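Local coordinates for protein serpin-12 (Manduca sexta, PDB 6CJ7) that probably inhibits serine proteases by the serpin mechanism and controls the prophenoloxidase activation system in larval hemolymph, at residues K94-F100 with W141-N147. Numbering follows the deposited sequence.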
ATOM      1  N   LYS A  94       7.317  -7.675   3.225  1.00 19.81           N
ATOM      2  CA  LYS A  94       7.242  -7.718   4.678  1.00 22.19           C
ATOM      3  C   LYS A  94       6.059  -6.878   5.123  1.00 18.80           C
ATOM      4  O   LYS A  94       5.953  -5.705   4.755  1.00 22.18           O
ATOM      5  CB  LYS A  94       8.527  -7.200   5.332  1.00 23.22           C
ATOM      6  CG  LYS A  94       9.766  -8.029   5.073  1.00 28.50           C
ATOM      7  CD  LYS A  94       9.678  -9.366   5.779  1.00 36.56           C
ATOM      8  CE  LYS A  94      10.977 -10.141   5.668  1.00 46.81           C
ATOM      9  NZ  LYS A  94      10.911 -11.407   6.454  1.00 51.58           N
ATOM     10  N   THR A  95       5.162  -7.478   5.901  1.00 19.52           N
ATOM     11  CA  THR A  95       4.007  -6.755   6.406  1.00 23.48           C
ATOM     12  C   THR A  95       4.061  -6.730   7.925  1.00 26.37           C
ATOM     13  O   THR A  95       4.563  -7.662   8.564  1.00 28.78           O
ATOM     14  CB  THR A  95       2.686  -7.371   5.941  1.00 25.95           C
ATOM     15  OG1 THR A  95       2.629  -8.743   6.349  1.00 26.80           O
ATOM     16  CG2 THR A  95       2.558  -7.285   4.427  1.00 26.29           C
ATOM     17  N   ALA A  96       3.568  -5.638   8.499  1.00 21.40           N
ATOM     18  CA  ALA A  96       3.425  -5.527   9.947  1.00 22.06           C
ATOM     19  C   ALA A  96       2.044  -4.958  10.241  1.00 20.29           C
ATOM     20  O   ALA A  96       1.796  -3.767  10.020  1.00 21.65           O
ATOM     21  CB  ALA A  96       4.518  -4.652  10.557  1.00 23.65           C
ATOM     22  N   ASN A  97       1.148  -5.812  10.737  1.00 20.28           N
ATOM     23  CA  ASN A  97      -0.215  -5.426  11.085  1.00 20.26           C
ATOM     24  C   ASN A  97      -0.425  -5.681  12.570  1.00 19.59           C
ATOM     25  O   ASN A  97      -0.083  -6.756  13.067  1.00 19.86           O
ATOM     26  CB  ASN A  97      -1.246  -6.222  10.262  1.00 19.33           C
ATOM     27  CG  ASN A  97      -0.944  -6.205   8.767  1.00 21.21           C
ATOM     28  OD1 ASN A  97      -0.946  -5.143   8.145  1.00 22.79           O
ATOM     29  ND2 ASN A  97      -0.705  -7.386   8.190  1.00 25.37           N
ATOM     30  N   ASN A  98      -0.972  -4.696  13.286  1.00 17.98           N
ATOM     31  CA  ASN A  98      -1.241  -4.939  14.702  1.00 20.13           C
ATOM     32  C   ASN A  98      -2.275  -3.945  15.206  1.00 18.08           C
ATOM     33  O   ASN A  98      -2.455  -2.856  14.653  1.00 19.40           O
ATOM     34  CB  ASN A  98       0.043  -4.834  15.545  1.00 22.11           C
ATOM     35  CG  ASN A  98       0.092  -5.830  16.701  1.00 24.74           C
ATOM     36  OD1 ASN A  98      -0.918  -6.115  17.355  1.00 23.02           O
ATOM     37  ND2 ASN A  98       1.286  -6.352  16.977  1.00 24.55           N
ATOM     38  N   VAL A  99      -2.945  -4.333  16.285  1.00 18.54           N
ATOM     39  CA  VAL A  99      -3.871  -3.467  17.012  1.00 19.12           C
ATOM     40  C   VAL A  99      -3.347  -3.391  18.439  1.00 20.00           C
ATOM     41  O   VAL A  99      -3.345  -4.398  19.158  1.00 22.81           O
ATOM     42  CB  VAL A  99      -5.310  -4.003  16.989  1.00 21.44           C
ATOM     43  CG1 VAL A  99      -6.257  -3.032  17.708  1.00 22.48           C
ATOM     44  CG2 VAL A  99      -5.785  -4.262  15.573  1.00 21.05           C
ATOM     45  N   PHE A 100      -2.895  -2.210  18.850  1.00 20.30           N
ATOM     46  CA  PHE A 100      -2.346  -2.010  20.182  1.00 20.82           C
ATOM     47  C   PHE A 100      -3.448  -1.428  21.055  1.00 21.35           C
ATOM     48  O   PHE A 100      -3.817  -0.259  20.907  1.00 22.11           O
ATOM     49  CB  PHE A 100      -1.114  -1.111  20.127  1.00 22.53           C
ATOM     50  CG  PHE A 100       0.040  -1.735  19.384  1.00 23.57           C
ATOM     51  CD1 PHE A 100       0.295  -1.408  18.057  1.00 22.82           C
ATOM     52  CD2 PHE A 100       0.860  -2.663  20.015  1.00 25.82           C
ATOM     53  CE1 PHE A 100       1.356  -1.993  17.364  1.00 21.96           C
ATOM     54  CE2 PHE A 100       1.919  -3.257  19.330  1.00 26.71           C
ATOM     55  CZ  PHE A 100       2.166  -2.919  18.004  1.00 23.68           C
ATOM     56  N   TRP A 141       8.890  -3.077  17.308  1.00 25.49           N
ATOM     57  CA  TRP A 141       8.194  -4.234  16.760  1.00 27.92           C
ATOM     58  C   TRP A 141       7.995  -4.089  15.255  1.00 26.90           C
ATOM     59  O   TRP A 141       8.236  -5.035  14.494  1.00 26.41           O
ATOM     60  CB  TRP A 141       6.851  -4.442  17.461  1.00 25.17           C
ATOM     61  CG  TRP A 141       6.093  -5.583  16.865  1.00 28.41           C
ATOM     62  CD1 TRP A 141       6.256  -6.911  17.145  1.00 31.64           C
ATOM     63  CD2 TRP A 141       5.086  -5.506  15.852  1.00 23.04           C
ATOM     64  NE1 TRP A 141       5.400  -7.664  16.378  1.00 30.69           N
ATOM     65  CE2 TRP A 141       4.672  -6.828  15.575  1.00 26.84           C
ATOM     66  CE3 TRP A 141       4.490  -4.450  15.155  1.00 24.16           C
ATOM     67  CZ2 TRP A 141       3.698  -7.121  14.624  1.00 24.92           C
ATOM     68  CZ3 TRP A 141       3.512  -4.745  14.215  1.00 25.46           C
ATOM     69  CH2 TRP A 141       3.130  -6.069  13.957  1.00 22.17           C
ATOM     70  N   ILE A 142       7.556  -2.907  14.805  1.00 24.92           N
ATOM     71  CA  ILE A 142       7.396  -2.682  13.365  1.00 25.92           C
ATOM     72  C   ILE A 142       8.722  -2.886  12.648  1.00 28.33           C
ATOM     73  O   ILE A 142       8.788  -3.565  11.617  1.00 27.27           O
ATOM     74  CB  ILE A 142       6.836  -1.277  13.080  1.00 26.20           C
ATOM     75  CG1 ILE A 142       5.433  -1.109  13.660  1.00 24.13           C
ATOM     76  CG2 ILE A 142       6.838  -0.995  11.569  1.00 26.86           C
ATOM     77  CD1 ILE A 142       4.948   0.316  13.582  1.00 27.76           C
ATOM     78  N   ALA A 143       9.798  -2.289  13.176  1.00 24.04           N
ATOM     79  CA  ALA A 143      11.102  -2.446  12.542  1.00 27.58           C
ATOM     80  C   ALA A 143      11.516  -3.911  12.476  1.00 30.54           C
ATOM     81  O   ALA A 143      12.103  -4.352  11.478  1.00 30.07           O
ATOM     82  CB  ALA A 143      12.145  -1.623  13.292  1.00 30.12           C
ATOM     83  N   SER A 144      11.205  -4.687  13.522  1.00 30.10           N
ATOM     84  CA  SER A 144      11.562  -6.102  13.535  1.00 33.96           C
ATOM     85  C   SER A 144      10.808  -6.903  12.482  1.00 36.43           C
ATOM     86  O   SER A 144      11.269  -7.980  12.090  1.00 38.81           O
ATOM     87  CB  SER A 144      11.306  -6.701  14.922  1.00 33.23           C
ATOM     88  OG  SER A 144       9.920  -6.851  15.175  1.00 32.85           O
ATOM     89  N   LYS A 145       9.669  -6.401  12.013  1.00 29.49           N
ATOM     90  CA  LYS A 145       8.840  -7.095  11.040  1.00 31.01           C
ATOM     91  C   LYS A 145       9.072  -6.630   9.610  1.00 29.41           C
ATOM     92  O   LYS A 145       8.491  -7.219   8.694  1.00 33.11           O
ATOM     93  CB  LYS A 145       7.355  -6.903  11.376  1.00 29.54           C
ATOM     94  CG  LYS A 145       6.893  -7.572  12.669  1.00 29.45           C
ATOM     95  CD  LYS A 145       6.503  -9.016  12.422  1.00 34.63           C
ATOM     96  CE  LYS A 145       5.276  -9.093  11.532  1.00 37.78           C
ATOM     97  NZ  LYS A 145       5.026 -10.473  11.044  1.00 43.28           N
ATOM     98  N   THR A 146       9.874  -5.580   9.402  1.00 27.07           N
ATOM     99  CA  THR A 146      10.013  -4.939   8.098  1.00 26.11           C
ATOM    100  C   THR A 146      11.476  -4.797   7.690  1.00 28.79           C
ATOM    101  O   THR A 146      11.837  -3.857   6.973  1.00 31.51           O
ATOM    102  CB  THR A 146       9.341  -3.564   8.091  1.00 30.83           C
ATOM    103  OG1 THR A 146       9.946  -2.735   9.097  1.00 29.29           O
ATOM    104  CG2 THR A 146       7.833  -3.687   8.336  1.00 25.99           C
ATOM    105  N   ASN A 147      12.334  -5.712   8.144  1.00 33.12           N
ATOM    106  CA  ASN A 147      13.765  -5.667   7.826  1.00 33.95           C
ATOM    107  C   ASN A 147      14.374  -4.314   8.202  1.00 33.85           C
ATOM    108  O   ASN A 147      15.241  -3.780   7.507  1.00 36.16           O
ATOM    109  CB  ASN A 147      14.008  -5.985   6.345  1.00 33.64           C
ATOM    110  CG  ASN A 147      13.886  -7.472   6.028  1.00 37.49           C
ATOM    111  OD1 ASN A 147      14.200  -7.905   4.908  1.00 42.39           O
ATOM    112  ND2 ASN A 147      13.437  -8.259   7.001  1.00 38.42           N
TER
HETATM  113  O   HOH W   1       3.375 -10.157   9.177  1.00 32.05           O
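The indole of W141 lies between the N98 amide on one face and K145 on the other. With CG anti to the backbone N (chi1 177°), the six-membered ring of W141 reaches N98, whose amide nitrogen ND2 sits over one face, 3.5 Å from CZ2 of W141, the amide plane steeply tilted to the ring. The opposite face takes CG of K145, one helical turn on. F100 meets the same indole in an offset edge-to-face pair, its edge turned toward the W141 face with the planes at 81° and CZ of F100 4.0 Å from CE3 of W141. Both ends of the N98 amide also have polar partners elsewhere, OD1 in a hydrogen bond with OG1 of T124. This is the serpin arrangement in which helix F, here 131-145, lies across the front of the central beta-sheet A; its end, 141-145, runs roughly antiparallel to 94-100, their axes at 151°. Further along, the methyl of A96 points at the helix, 3.7 Å from CB of K145 and 3.8 Å from CZ3 of W141. Replacing W141 by an alanine is likely to open a gap beside A96 and leave the F100 edge and N98 amide without their aromatic partner. K145, bent at chi2 and chi3, carries its CE alongside O of T95 (3.4 Å), and a water links NZ to that carbonyl. K94 lays CB 3.4 Å from O of K145, and its side chain crosses that of N147 at about a right angle.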